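DNA translocase coupling protein (Clostridium perfringens, PDB 6O1W) probably acts as the ATP-driven, membrane-associated DNA translocase that serves as coupling protein in conjugative transfer of the plasmid pCW3. Local coordinates at residues A[7-12]-A[29-34]; A[44-49]-A[80-85]; A[194-199]-A[260-265]; A[200-205]-A[270-275]. One frame throughout, in Å; residues are numbered along the deposited sequence.

Interaction 1: A[7-12]-A[29-34]; sequences KRNAEY and PILKSF
Helix 7-18 packs on strand 30-36, an outermost strand of the four-stranded antiparallel sheet in the N-terminal part of this fragment of the longer membrane protein; the axes of 7-12 and 30-34 approach to 9.3 Å. Arg8 and Phe34 make the stacked contact. With CG anti to the backbone N and a bend at chi3 (-80°), the Arg8 chain passes CD over the ring, 3.9 Å from its centroid, as a CH-pi contact. The guanidinium then lies nearly flat on the same ring, planes 27° apart, a cation-pi stack with Arg8 CZ 4.0 Å from the Phe34 centroid. Tyr12 crosses Phe34 at about a right angle, its OH reaching the ring edge 3.3 Å from Phe34 CE2. Leu31 CD1 meets the edge of the Tyr12 ring, 3.7 Å from Tyr12 CE2, and also packs on Ile45. Near the surface a water bridges helix and strand, donating to Asn9 OD1 at 2.8 Å and accepting from Leu31 N at 3.1 Å.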
loop_
_atom_site.group_PDB
_atom_site.type_symbol
_atom_site.label_atom_id
_atom_site.label_comp_id
_atom_site.label_asym_id
_atom_site.label_seq_id
_atom_site.Cartn_x
_atom_site.Cartn_y
_atom_site.Cartn_z
ATOM N N LYS A 7 -15.265 -32.594 7.458
ATOM C CA LYS A 7 -15.154 -32.427 6.007
ATOM C C LYS A 7 -13.710 -32.397 5.519
ATOM O O LYS A 7 -13.332 -33.242 4.706
ATOM C CB LYS A 7 -15.902 -31.157 5.541
ATOM C CG LYS A 7 -16.186 -31.118 4.039
ATOM C CD LYS A 7 -17.226 -30.049 3.692
ATOM C CE LYS A 7 -17.771 -30.187 2.290
ATOM N NZ LYS A 7 -18.715 -31.334 2.163
ATOM N N ARG A 8 -12.916 -31.444 6.038
ATOM C CA ARG A 8 -11.515 -31.211 5.690
ATOM C C ARG A 8 -10.629 -32.463 5.851
ATOM O O ARG A 8 -9.929 -32.827 4.900
ATOM C CB ARG A 8 -10.956 -30.011 6.467
ATOM C CG ARG A 8 -9.805 -29.361 5.731
ATOM C CD ARG A 8 -9.519 -27.953 6.201
ATOM N NE ARG A 8 -10.432 -26.953 5.637
ATOM C CZ ARG A 8 -10.319 -26.418 4.424
ATOM N NH1 ARG A 8 -9.368 -26.829 3.593
ATOM N NH2 ARG A 8 -11.173 -25.489 4.022
ATOM N N ASN A 9 -10.708 -33.150 7.018
ATOM C CA ASN A 9 -9.945 -34.378 7.250
ATOM C C ASN A 9 -10.340 -35.481 6.274
ATOM O O ASN A 9 -9.460 -36.124 5.722
ATOM C CB ASN A 9 -10.040 -34.865 8.708
ATOM C CG ASN A 9 -8.841 -34.479 9.548
ATOM O OD1 ASN A 9 -7.681 -34.530 9.107
ATOM N ND2 ASN A 9 -9.093 -34.095 10.784
ATOM N N ALA A 10 -11.647 -35.640 6.008
ATOM C CA ALA A 10 -12.170 -36.630 5.063
ATOM C C ALA A 10 -11.697 -36.319 3.651
ATOM O O ALA A 10 -11.309 -37.229 2.937
ATOM C CB ALA A 10 -13.690 -36.641 5.103
ATOM N N GLU A 11 -11.691 -35.020 3.284
ATOM C CA GLU A 11 -11.263 -34.513 1.987
ATOM C C GLU A 11 -9.765 -34.731 1.793
ATOM O O GLU A 11 -9.379 -35.193 0.736
ATOM C CB GLU A 11 -11.637 -33.029 1.840
ATOM C CG GLU A 11 -11.348 -32.432 0.464
ATOM C CD GLU A 11 -10.883 -30.983 0.409
ATOM O OE1 GLU A 11 -11.055 -30.248 1.409
ATOM O OE2 GLU A 11 -10.351 -30.582 -0.653
ATOM N N TYR A 12 -8.925 -34.422 2.806
ATOM C CA TYR A 12 -7.470 -34.614 2.686
ATOM C C TYR A 12 -7.121 -36.073 2.577
ATOM O O TYR A 12 -6.332 -36.445 1.706
ATOM C CB TYR A 12 -6.715 -33.988 3.867
ATOM C CG TYR A 12 -6.695 -32.480 3.858
ATOM C CD1 TYR A 12 -6.952 -31.764 2.693
ATOM C CD2 TYR A 12 -6.422 -31.764 5.014
ATOM C CE1 TYR A 12 -6.946 -30.373 2.682
ATOM C CE2 TYR A 12 -6.390 -30.377 5.010
ATOM C CZ TYR A 12 -6.647 -29.684 3.842
ATOM O OH TYR A 12 -6.636 -28.315 3.871
ATOM N N PRO A 29 -0.556 -38.331 5.144
ATOM C CA PRO A 29 -0.283 -37.238 6.097
ATOM C C PRO A 29 -1.439 -36.944 7.043
ATOM O O PRO A 29 -2.607 -37.102 6.686
ATOM C CB PRO A 29 0.011 -36.056 5.188
ATOM C CG PRO A 29 0.575 -36.703 3.945
ATOM C CD PRO A 29 -0.266 -37.912 3.759
ATOM N N ILE A 30 -1.087 -36.578 8.274
ATOM C CA ILE A 30 -2.008 -36.254 9.350
ATOM C C ILE A 30 -2.141 -34.734 9.448
ATOM O O ILE A 30 -1.146 -34.063 9.707
ATOM C CB ILE A 30 -1.453 -36.830 10.692
ATOM C CG1 ILE A 30 -1.161 -38.360 10.630
ATOM C CG2 ILE A 30 -2.353 -36.477 11.888
ATOM C CD1 ILE A 30 -2.359 -39.283 10.300
ATOM N N LEU A 31 -3.380 -34.203 9.345
ATOM C CA LEU A 31 -3.642 -32.782 9.544
ATOM C C LEU A 31 -3.449 -32.447 11.031
ATOM O O LEU A 31 -4.164 -32.993 11.884
ATOM C CB LEU A 31 -5.070 -32.402 9.104
ATOM C CG LEU A 31 -5.447 -30.918 9.299
ATOM C CD1 LEU A 31 -4.703 -30.025 8.335
ATOM C CD2 LEU A 31 -6.948 -30.706 9.189
ATOM N N LYS A 32 -2.468 -31.577 11.329
ATOM C CA LYS A 32 -2.181 -31.148 12.696
ATOM C C LYS A 32 -2.919 -29.862 12.985
ATOM O O LYS A 32 -3.440 -29.699 14.091
ATOM C CB LYS A 32 -0.663 -30.970 12.931
ATOM C CG LYS A 32 0.149 -32.274 12.848
ATOM C CD LYS A 32 -0.361 -33.428 13.765
ATOM C CE LYS A 32 -0.053 -33.217 15.237
ATOM N NZ LYS A 32 1.399 -33.342 15.551
ATOM N N SER A 33 -2.966 -28.945 11.993
ATOM C CA SER A 33 -3.654 -27.658 12.108
ATOM C C SER A 33 -3.856 -26.968 10.774
ATOM O O SER A 33 -3.041 -27.090 9.857
ATOM C CB SER A 33 -2.920 -26.712 13.060
ATOM O OG SER A 33 -1.581 -26.467 12.670
ATOM N N PHE A 34 -4.959 -26.225 10.689
ATOM C CA PHE A 34 -5.348 -25.422 9.545
ATOM C C PHE A 34 -5.655 -24.035 10.134
ATOM O O PHE A 34 -6.655 -23.888 10.841
ATOM C CB PHE A 34 -6.588 -26.037 8.874
ATOM C CG PHE A 34 -6.955 -25.374 7.568
ATOM C CD1 PHE A 34 -7.651 -24.166 7.550
ATOM C CD2 PHE A 34 -6.581 -25.936 6.357
ATOM C CE1 PHE A 34 -7.951 -23.528 6.344
ATOM C CE2 PHE A 34 -6.884 -25.300 5.153
ATOM C CZ PHE A 34 -7.592 -24.113 5.153
HETATM O O HOH W 1 -5.615 -36.402 9.104
#

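Interaction 2: A[44-49]-A[80-85]; sequences EITFES and KRIVII. With BGC (beta-D-glucopyranose), chain D.
Strands 43-48 and 82-89 run antiparallel, the axes of 44-48 and 82-85 coming within 4.7 Å at 162°, as the two central strands of the four-stranded N-terminal antiparallel sheet, order 1-2-4-3. Ile45 with Ile85 and Phe47 with Val83 are hydrogen-bonded pairs, each closed by two nearly straight N-H...O bonds; Thr46-Ile84 and Glu48-Ile82 are the non-hydrogen-bonded pairs between and beyond them. Past the strand end, Ser49 N still reaches Arg81 O at 2.9 Å. The face bearing Ile45, Phe47, Val83 and Ile85 is buried. There Ile85 CD1 comes to the edge of the Phe47 ring, 3.7 Å from Phe47 CE2, and Val83 CG2 touches Phe47 CB; Tyr12 and Phe16 of helix 7-18 meet this ring edge-to-face. The other face is partly exposed. On it Thr46 CG2 packs on Ile82 CG2 at 3.8 Å, and Ile82 CD1 lies against the extended Glu48 chain, 3.7 Å from Glu48 CG. The Glu48 carboxylate is shared: OE1 pairs with Lys32, while OE2 offers its anti lone pair to Arg81 NE at 3.2 Å in a bent salt bridge (146°), carboxylate and guanidinium planes 79° apart. At the far end Glu44, with CG anti to the backbone N, lies beside Ile84, and its OE2 accepts a hydrogen bond of 2.8 Å from O1 of a bound glucose.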
loop_
_atom_site.group_PDB
_atom_site.type_symbol
_atom_site.label_atom_id
_atom_site.label_comp_id
_atom_site.label_asym_id
_atom_site.label_seq_id
_atom_site.Cartn_x
_atom_site.Cartn_y
_atom_site.Cartn_z
ATOM N N GLU A 44 -2.281 -21.591 6.661
ATOM C CA GLU A 44 -1.117 -22.315 7.147
ATOM C C GLU A 44 -1.631 -23.722 7.474
ATOM O O GLU A 44 -2.463 -23.893 8.382
ATOM C CB GLU A 44 -0.508 -21.622 8.378
ATOM C CG GLU A 44 0.799 -22.239 8.844
ATOM C CD GLU A 44 1.159 -21.904 10.281
ATOM O OE1 GLU A 44 0.506 -22.447 11.203
ATOM O OE2 GLU A 44 2.099 -21.104 10.489
ATOM N N ILE A 45 -1.229 -24.705 6.645
ATOM C CA ILE A 45 -1.656 -26.085 6.809
ATOM C C ILE A 45 -0.472 -26.894 7.278
ATOM O O ILE A 45 0.561 -26.931 6.606
ATOM C CB ILE A 45 -2.328 -26.694 5.556
ATOM C CG1 ILE A 45 -3.208 -25.664 4.797
ATOM C CG2 ILE A 45 -3.141 -27.926 5.948
ATOM C CD1 ILE A 45 -3.517 -26.095 3.304
ATOM N N THR A 46 -0.615 -27.523 8.452
ATOM C CA THR A 46 0.458 -28.300 9.045
ATOM C C THR A 46 0.108 -29.759 8.977
ATOM O O THR A 46 -0.955 -30.165 9.447
ATOM C CB THR A 46 0.724 -27.810 10.482
ATOM O OG1 THR A 46 0.911 -26.403 10.443
ATOM C CG2 THR A 46 1.925 -28.474 11.116
ATOM N N PHE A 47 1.030 -30.560 8.419
ATOM C CA PHE A 47 0.879 -32.005 8.285
ATOM C C PHE A 47 2.001 -32.745 8.966
ATOM O O PHE A 47 3.161 -32.319 8.932
ATOM C CB PHE A 47 0.836 -32.425 6.799
ATOM C CG PHE A 47 -0.427 -32.053 6.053
ATOM C CD1 PHE A 47 -1.614 -32.764 6.255
ATOM C CD2 PHE A 47 -0.418 -31.048 5.102
ATOM C CE1 PHE A 47 -2.767 -32.449 5.539
ATOM C CE2 PHE A 47 -1.572 -30.737 4.377
ATOM C CZ PHE A 47 -2.741 -31.423 4.616
ATOM N N GLU A 48 1.656 -33.904 9.520
ATOM C CA GLU A 48 2.613 -34.812 10.092
ATOM C C GLU A 48 2.648 -36.084 9.257
ATOM O O GLU A 48 1.599 -36.698 9.012
ATOM C CB GLU A 48 2.302 -35.129 11.546
ATOM C CG GLU A 48 3.481 -35.814 12.214
ATOM C CD GLU A 48 3.213 -36.404 13.582
ATOM O OE1 GLU A 48 2.098 -36.205 14.118
ATOM O OE2 GLU A 48 4.125 -37.074 14.117
ATOM N N SER A 49 3.859 -36.490 8.837
ATOM C CA SER A 49 4.082 -37.711 8.031
ATOM C C SER A 49 5.569 -38.088 7.977
ATOM O O SER A 49 6.421 -37.295 8.354
ATOM C CB SER A 49 3.575 -37.510 6.594
ATOM O OG SER A 49 4.434 -36.630 5.902
ATOM N N LYS A 80 11.612 -33.493 11.089
ATOM C CA LYS A 80 11.560 -33.944 9.711
ATOM C C LYS A 80 10.218 -34.675 9.437
ATOM O O LYS A 80 9.957 -35.077 8.304
ATOM C CB LYS A 80 12.809 -34.777 9.349
ATOM C CG LYS A 80 13.961 -33.945 8.749
ATOM C CD LYS A 80 14.635 -32.980 9.763
ATOM C CE LYS A 80 15.205 -31.741 9.115
ATOM N NZ LYS A 80 15.372 -30.636 10.093
ATOM N N ARG A 81 9.353 -34.787 10.477
ATOM C CA ARG A 81 8.008 -35.364 10.389
ATOM C C ARG A 81 6.938 -34.281 10.133
ATOM O O ARG A 81 5.789 -34.621 9.877
ATOM C CB ARG A 81 7.644 -36.100 11.681
ATOM C CG ARG A 81 8.251 -37.482 11.820
ATOM C CD ARG A 81 7.683 -38.169 13.049
ATOM N NE ARG A 81 6.419 -38.845 12.754
ATOM C CZ ARG A 81 6.317 -40.134 12.450
ATOM N NH1 ARG A 81 7.397 -40.908 12.432
ATOM N NH2 ARG A 81 5.133 -40.665 12.179
ATOM N N ILE A 82 7.304 -32.999 10.233
ATOM C CA ILE A 82 6.369 -31.880 10.104
ATOM C C ILE A 82 6.612 -31.043 8.859
ATOM O O ILE A 82 7.726 -30.558 8.646
ATOM C CB ILE A 82 6.364 -30.993 11.407
ATOM C CG1 ILE A 82 6.018 -31.811 12.705
ATOM C CG2 ILE A 82 5.482 -29.735 11.285
ATOM C CD1 ILE A 82 4.550 -32.313 12.889
ATOM N N VAL A 83 5.548 -30.838 8.065
ATOM C CA VAL A 83 5.584 -29.928 6.917
ATOM C C VAL A 83 4.538 -28.857 7.122
ATOM O O VAL A 83 3.479 -29.115 7.701
ATOM C CB VAL A 83 5.534 -30.556 5.493
ATOM C CG1 VAL A 83 6.660 -31.564 5.295
ATOM C CG2 VAL A 83 4.175 -31.169 5.191
ATOM N N ILE A 84 4.861 -27.655 6.705
ATOM C CA ILE A 84 4.016 -26.476 6.842
ATOM C C ILE A 84 3.845 -25.920 5.447
ATOM O O ILE A 84 4.842 -25.598 4.793
ATOM C CB ILE A 84 4.670 -25.425 7.788
ATOM C CG1 ILE A 84 4.909 -26.011 9.210
ATOM C CG2 ILE A 84 3.842 -24.116 7.805
ATOM C CD1 ILE A 84 5.756 -25.174 10.175
ATOM N N ILE A 85 2.591 -25.825 4.995
ATOM C CA ILE A 85 2.261 -25.325 3.667
ATOM C C ILE A 85 1.587 -23.971 3.838
ATOM O O ILE A 85 0.667 -23.848 4.660
ATOM C CB ILE A 85 1.320 -26.320 2.930
ATOM C CG1 ILE A 85 1.914 -27.751 2.871
ATOM C CG2 ILE A 85 0.923 -25.807 1.513
ATOM C CD1 ILE A 85 0.930 -28.822 2.426
HETATM C C2 BGC D . 1.706 -16.414 9.543
HETATM C C3 BGC D . 0.613 -15.469 10.041
HETATM C C4 BGC D . -0.736 -15.827 9.426
HETATM C C5 BGC D . -1.035 -17.313 9.624
HETATM C C6 BGC D . -2.283 -17.777 8.910
HETATM C C1 BGC D . 1.292 -17.869 9.732
HETATM O O1 BGC D . 2.254 -18.678 9.150
HETATM O O2 BGC D . 2.928 -16.200 10.240
HETATM O O3 BGC D . 0.948 -14.128 9.695
HETATM O O4 BGC D . -1.782 -15.030 9.980
HETATM O O5 BGC D . 0.042 -18.096 9.091
HETATM O O6 BGC D . -2.121 -17.735 7.496
#

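Interaction 3: A[194-199]-A[260-265]; sequences YLVDEN and TSTLAR. With BGC (beta-D-glucopyranose), chain E.
Leu263 fills the tight part of this contact between helices 185-209 and 247-266. Its CB does not aim straight at the other helix, but the branched end swings in and spreads over three residues of 194-199. Leu263 CD1 comes to 3.7 Å from Leu195 CB, and Leu263 CD2 lies 3.9 Å from Asn199 CB, one turn further along; Leu263 CG is 4.0 Å from Val196 CG2. No hydrogen bond joins the two segments, so the grip is apolar. Both helices belong to the P-loop NTPase-type domain of the FtsK/SpoIIIE family and run in roughly the same direction, the axes of 194-199 and 260-265 lying 9.5 Å apart and crossing at 33°; they lie against the mixed sheet, where Leu195 also packs on Ile229 and Val231 and Leu263 on Ile272. The polar end of Asn199 turns to another partner, OD1 bonding to Thr270 OG1. Packing loosens toward the partly exposed side, where Val196 CG2 approaches Thr262 CB only to 4.3 Å and Thr262 OG1 bonds back to Gly258 O within its own helix. Tyr194, which makes no contact with 260-265, takes a bound glucose over one ring face: the sugar C4 sits 3.7 Å above the plane of the Tyr194 ring, offset toward the rim, and Glu198 CB lies over the opposite face.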
loop_
_atom_site.group_PDB
_atom_site.type_symbol
_atom_site.label_atom_id
_atom_site.label_comp_id
_atom_site.label_asym_id
_atom_site.label_seq_id
_atom_site.Cartn_x
_atom_site.Cartn_y
_atom_site.Cartn_z
ATOM N N TYR A 194 4.884 26.722 3.143
ATOM C CA TYR A 194 3.698 27.193 2.439
ATOM C C TYR A 194 2.453 26.321 2.770
ATOM O O TYR A 194 1.376 26.869 3.027
ATOM C CB TYR A 194 3.942 27.198 0.917
ATOM C CG TYR A 194 2.647 27.293 0.136
ATOM C CD1 TYR A 194 1.916 28.484 0.095
ATOM C CD2 TYR A 194 2.115 26.180 -0.504
ATOM C CE1 TYR A 194 0.701 28.563 -0.590
ATOM C CE2 TYR A 194 0.909 26.251 -1.202
ATOM C CZ TYR A 194 0.189 27.433 -1.213
ATOM O OH TYR A 194 -1.024 27.484 -1.852
ATOM N N LEU A 195 2.585 24.972 2.685
ATOM C CA LEU A 195 1.494 24.021 2.922
ATOM C C LEU A 195 0.978 24.083 4.349
ATOM O O LEU A 195 -0.227 24.002 4.558
ATOM C CB LEU A 195 1.934 22.593 2.582
ATOM C CG LEU A 195 2.231 22.241 1.128
ATOM C CD1 LEU A 195 2.924 20.876 1.051
ATOM C CD2 LEU A 195 0.951 22.259 0.271
ATOM N N VAL A 196 1.880 24.259 5.326
ATOM C CA VAL A 196 1.520 24.411 6.745
ATOM C C VAL A 196 0.733 25.732 6.974
ATOM O O VAL A 196 -0.239 25.744 7.729
ATOM C CB VAL A 196 2.783 24.243 7.635
ATOM C CG1 VAL A 196 2.776 25.148 8.859
ATOM C CG2 VAL A 196 2.929 22.802 8.046
ATOM N N ASP A 197 1.150 26.818 6.310
ATOM C CA ASP A 197 0.443 28.115 6.357
ATOM C C ASP A 197 -0.904 27.996 5.618
ATOM O O ASP A 197 -1.888 28.544 6.099
ATOM C CB ASP A 197 1.290 29.218 5.693
ATOM C CG ASP A 197 2.556 29.588 6.451
ATOM O OD1 ASP A 197 2.755 29.065 7.582
ATOM O OD2 ASP A 197 3.363 30.370 5.910
ATOM N N GLU A 198 -0.945 27.301 4.449
ATOM C CA GLU A 198 -2.191 27.130 3.695
ATOM C C GLU A 198 -3.183 26.296 4.535
ATOM O O GLU A 198 -4.372 26.591 4.544
ATOM C CB GLU A 198 -1.954 26.496 2.302
ATOM C CG GLU A 198 -3.232 26.208 1.515
ATOM C CD GLU A 198 -4.042 27.404 1.027
ATOM O OE1 GLU A 198 -3.448 28.492 0.869
ATOM O OE2 GLU A 198 -5.264 27.251 0.782
ATOM N N ASN A 199 -2.676 25.288 5.249
ATOM C CA ASN A 199 -3.479 24.474 6.143
ATOM C C ASN A 199 -4.053 25.355 7.274
ATOM O O ASN A 199 -5.249 25.279 7.556
ATOM C CB ASN A 199 -2.653 23.326 6.741
ATOM C CG ASN A 199 -3.552 22.376 7.498
ATOM O OD1 ASN A 199 -4.371 21.693 6.924
ATOM N ND2 ASN A 199 -3.476 22.354 8.790
ATOM N N THR A 260 5.828 18.630 8.208
ATOM C CA THR A 260 5.171 17.400 7.734
ATOM C C THR A 260 4.269 16.814 8.809
ATOM O O THR A 260 3.129 16.454 8.502
ATOM C CB THR A 260 6.202 16.388 7.201
ATOM O OG1 THR A 260 6.915 17.008 6.135
ATOM C CG2 THR A 260 5.551 15.127 6.642
ATOM N N SER A 261 4.765 16.764 10.065
ATOM C CA SER A 261 4.063 16.262 11.244
ATOM C C SER A 261 2.816 17.057 11.515
ATOM O O SER A 261 1.762 16.460 11.699
ATOM C CB SER A 261 4.970 16.307 12.478
ATOM O OG SER A 261 6.006 15.353 12.331
ATOM N N THR A 262 2.931 18.405 11.525
ATOM C CA THR A 262 1.823 19.357 11.731
ATOM C C THR A 262 0.793 19.168 10.610
ATOM O O THR A 262 -0.417 19.126 10.877
ATOM C CB THR A 262 2.369 20.797 11.776
ATOM O OG1 THR A 262 3.288 20.882 12.855
ATOM C CG2 THR A 262 1.272 21.863 11.939
ATOM N N LEU A 263 1.276 19.035 9.361
ATOM C CA LEU A 263 0.385 18.826 8.222
ATOM C C LEU A 263 -0.395 17.537 8.385
ATOM O O LEU A 263 -1.614 17.569 8.314
ATOM C CB LEU A 263 1.173 18.747 6.920
ATOM C CG LEU A 263 1.125 19.897 5.950
ATOM C CD1 LEU A 263 1.793 19.471 4.642
ATOM C CD2 LEU A 263 -0.309 20.387 5.703
ATOM N N ALA A 264 0.296 16.414 8.657
ATOM C CA ALA A 264 -0.335 15.107 8.804
ATOM C C ALA A 264 -1.410 15.072 9.922
ATOM O O ALA A 264 -2.511 14.545 9.733
ATOM C CB ALA A 264 0.728 14.045 9.043
ATOM N N ARG A 265 -1.097 15.665 11.049
ATOM C CA ARG A 265 -1.958 15.682 12.222
ATOM C C ARG A 265 -3.175 16.596 12.047
ATOM O O ARG A 265 -4.269 16.206 12.442
ATOM C CB ARG A 265 -1.101 16.078 13.467
ATOM C CG ARG A 265 -1.858 16.317 14.779
ATOM C CD ARG A 265 -0.901 16.644 15.922
ATOM N NE ARG A 265 -0.080 17.837 15.645
ATOM C CZ ARG A 265 -0.423 19.082 15.964
ATOM N NH1 ARG A 265 -1.556 19.322 16.614
ATOM N NH2 ARG A 265 0.373 20.094 15.653
HETATM C C2 BGC E . 2.382 28.668 -4.501
HETATM C C3 BGC E . 3.243 29.720 -3.814
HETATM C C4 BGC E . 4.230 29.048 -2.867
HETATM C C5 BGC E . 5.048 28.000 -3.618
HETATM C C6 BGC E . 5.950 27.196 -2.711
HETATM C C1 BGC E . 3.284 27.665 -5.215
HETATM O O1 BGC E . 2.516 26.697 -5.846
HETATM O O2 BGC E . 1.494 29.286 -5.426
HETATM O O3 BGC E . 2.421 30.645 -3.113
HETATM O O4 BGC E . 5.111 30.004 -2.290
HETATM O O5 BGC E . 4.169 27.064 -4.268
HETATM O O6 BGC E . 6.647 26.199 -3.444
#

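Interaction 4: A[200-205]-A[270-275]; sequences AKRLKL and TGINLC
The Arg202 guanidinium meets the backbone of 270-275 by its edge: Thr270 O lies in its plane and takes a hydrogen bond from Arg202 NH1 at 2.8 Å. The bond is close to straight (164°) and runs nearly along the C=O axis. An extended chain from CG to NE, with CG anti to the carbonyl carbon, carries the group out from the helix to this carbonyl. The other nitrogens are held as well, NE by Glu198 in a salt bridge and NH2 by Lys227 O, so this buried charge has a partner at each nitrogen and its rotation is probably well fixed. Nearer the helix, Thr270 CG2 packs 3.7 Å from Arg202 CB and 3.8 Å from Leu203 CD2. Gly271, at positive phi (70°), turns the chain into strand 272-278. Helix 185-209 thus covers the loop entering a parallel strand of the mixed sheet, the alpha/beta layering of the P-loop NTPase fold in FtsK/SpoIIIE-type ATPases.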
loop_
_atom_site.group_PDB
_atom_site.type_symbol
_atom_site.label_atom_id
_atom_site.label_comp_id
_atom_site.label_asym_id
_atom_site.label_seq_id
_atom_site.Cartn_x
_atom_site.Cartn_y
_atom_site.Cartn_z
ATOM N N ALA A 200 -3.210 26.207 7.883
ATOM C CA ALA A 200 -3.616 27.120 8.981
ATOM C C ALA A 200 -4.706 28.090 8.509
ATOM O O ALA A 200 -5.689 28.244 9.210
ATOM C CB ALA A 200 -2.401 27.872 9.568
ATOM N N LYS A 201 -4.595 28.629 7.283
ATOM C CA LYS A 201 -5.601 29.521 6.675
ATOM C C LYS A 201 -6.952 28.807 6.439
ATOM O O LYS A 201 -8.006 29.389 6.695
ATOM C CB LYS A 201 -5.083 30.152 5.378
ATOM C CG LYS A 201 -3.923 31.132 5.614
ATOM C CD LYS A 201 -3.153 31.496 4.336
ATOM C CE LYS A 201 -3.672 32.748 3.679
ATOM N NZ LYS A 201 -3.048 32.975 2.352
ATOM N N ARG A 202 -6.902 27.525 6.046
ATOM C CA ARG A 202 -8.081 26.690 5.803
ATOM C C ARG A 202 -8.778 26.332 7.098
ATOM O O ARG A 202 -9.999 26.444 7.156
ATOM C CB ARG A 202 -7.706 25.436 5.013
ATOM C CG ARG A 202 -7.364 25.759 3.562
ATOM C CD ARG A 202 -7.130 24.506 2.721
ATOM N NE ARG A 202 -6.814 24.905 1.350
ATOM C CZ ARG A 202 -6.958 24.145 0.277
ATOM N NH1 ARG A 202 -7.396 22.894 0.389
ATOM N NH2 ARG A 202 -6.642 24.616 -0.916
ATOM N N LEU A 203 -8.013 26.005 8.170
ATOM C CA LEU A 203 -8.593 25.712 9.489
ATOM C C LEU A 203 -9.330 26.951 10.014
ATOM O O LEU A 203 -10.396 26.823 10.611
ATOM C CB LEU A 203 -7.513 25.314 10.510
ATOM C CG LEU A 203 -6.873 23.941 10.413
ATOM C CD1 LEU A 203 -5.765 23.809 11.462
ATOM C CD2 LEU A 203 -7.886 22.839 10.659
ATOM N N LYS A 204 -8.764 28.144 9.766
ATOM C CA LYS A 204 -9.309 29.442 10.196
ATOM C C LYS A 204 -10.663 29.668 9.474
ATOM O O LYS A 204 -11.650 30.014 10.126
ATOM C CB LYS A 204 -8.274 30.544 9.841
ATOM C CG LYS A 204 -8.561 31.933 10.355
ATOM C CD LYS A 204 -7.412 32.905 9.971
ATOM C CE LYS A 204 -7.655 34.324 10.449
ATOM N NZ LYS A 204 -8.834 34.946 9.764
ATOM N N LEU A 205 -10.717 29.383 8.157
ATOM C CA LEU A 205 -11.942 29.501 7.356
ATOM C C LEU A 205 -13.046 28.544 7.837
ATOM O O LEU A 205 -14.202 28.949 7.946
ATOM C CB LEU A 205 -11.646 29.292 5.861
ATOM C CG LEU A 205 -10.844 30.406 5.155
ATOM C CD1 LEU A 205 -10.416 29.961 3.748
ATOM C CD2 LEU A 205 -11.650 31.736 5.083
ATOM N N THR A 270 -9.169 19.919 5.820
ATOM C CA THR A 270 -8.728 21.003 4.926
ATOM C C THR A 270 -8.442 20.593 3.461
ATOM O O THR A 270 -8.169 21.461 2.626
ATOM C CB THR A 270 -7.523 21.696 5.536
ATOM O OG1 THR A 270 -6.480 20.747 5.632
ATOM C CG2 THR A 270 -7.812 22.303 6.926
ATOM N N GLY A 271 -8.521 19.304 3.142
ATOM C CA GLY A 271 -8.308 18.877 1.767
ATOM C C GLY A 271 -6.865 19.011 1.309
ATOM O O GLY A 271 -6.613 19.327 0.152
ATOM N N ILE A 272 -5.908 18.769 2.204
ATOM C CA ILE A 272 -4.489 18.700 1.875
ATOM C C ILE A 272 -4.077 17.251 2.205
ATOM O O ILE A 272 -4.062 16.860 3.385
ATOM C CB ILE A 272 -3.610 19.761 2.581
ATOM C CG1 ILE A 272 -4.185 21.201 2.404
ATOM C CG2 ILE A 272 -2.137 19.636 2.122
ATOM C CD1 ILE A 272 -3.426 22.325 2.998
ATOM N N ASN A 273 -3.734 16.465 1.164
ATOM C CA ASN A 273 -3.424 15.047 1.285
ATOM C C ASN A 273 -1.984 14.663 0.969
ATOM O O ASN A 273 -1.429 15.056 -0.057
ATOM C CB ASN A 273 -4.395 14.225 0.423
ATOM C CG ASN A 273 -5.832 14.658 0.599
ATOM O OD1 ASN A 273 -6.416 15.261 -0.276
ATOM N ND2 ASN A 273 -6.426 14.382 1.740
ATOM N N LEU A 274 -1.383 13.888 1.874
ATOM C CA LEU A 274 -0.007 13.388 1.720
ATOM C C LEU A 274 -0.022 11.957 1.201
ATOM O O LEU A 274 -0.708 11.119 1.792
ATOM C CB LEU A 274 0.745 13.448 3.065
ATOM C CG LEU A 274 1.017 14.842 3.600
ATOM C CD1 LEU A 274 1.387 14.804 5.078
ATOM C CD2 LEU A 274 2.091 15.551 2.791
ATOM N N CYS A 275 0.694 11.692 0.097
ATOM C CA CYS A 275 0.866 10.364 -0.510
ATOM C C CYS A 275 2.344 10.103 -0.454
ATOM O O CYS A 275 3.120 10.723 -1.202
ATOM C CB CYS A 275 0.336 10.301 -1.943
ATOM S SG CYS A 275 -1.464 10.461 -2.077
#

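From the N terminus, interaction 1 comes first, closing a 16-residue loop between helix 7-18 and strand 30-36. Interaction 2 follows in series, bringing strand 43-48 to strand 82-89 across 30 intervening residues. The two touch, because strands 30-36 and 43-48 are neighbours in the N-terminal sheet: Ile30 N and Lys32 N lie 2.8 Å from Glu48 O and Thr46 O respectively. Interactions 3 and 4 lie on the opposite side of the chain's centre, in the FtsK/SpoIIIE ATPase part. Their loops cross, tying helix 185-209 to both helix 247-266 and strand 272-278, which follow each other in the chain; the two contacts touch, their centres about 7 Å apart.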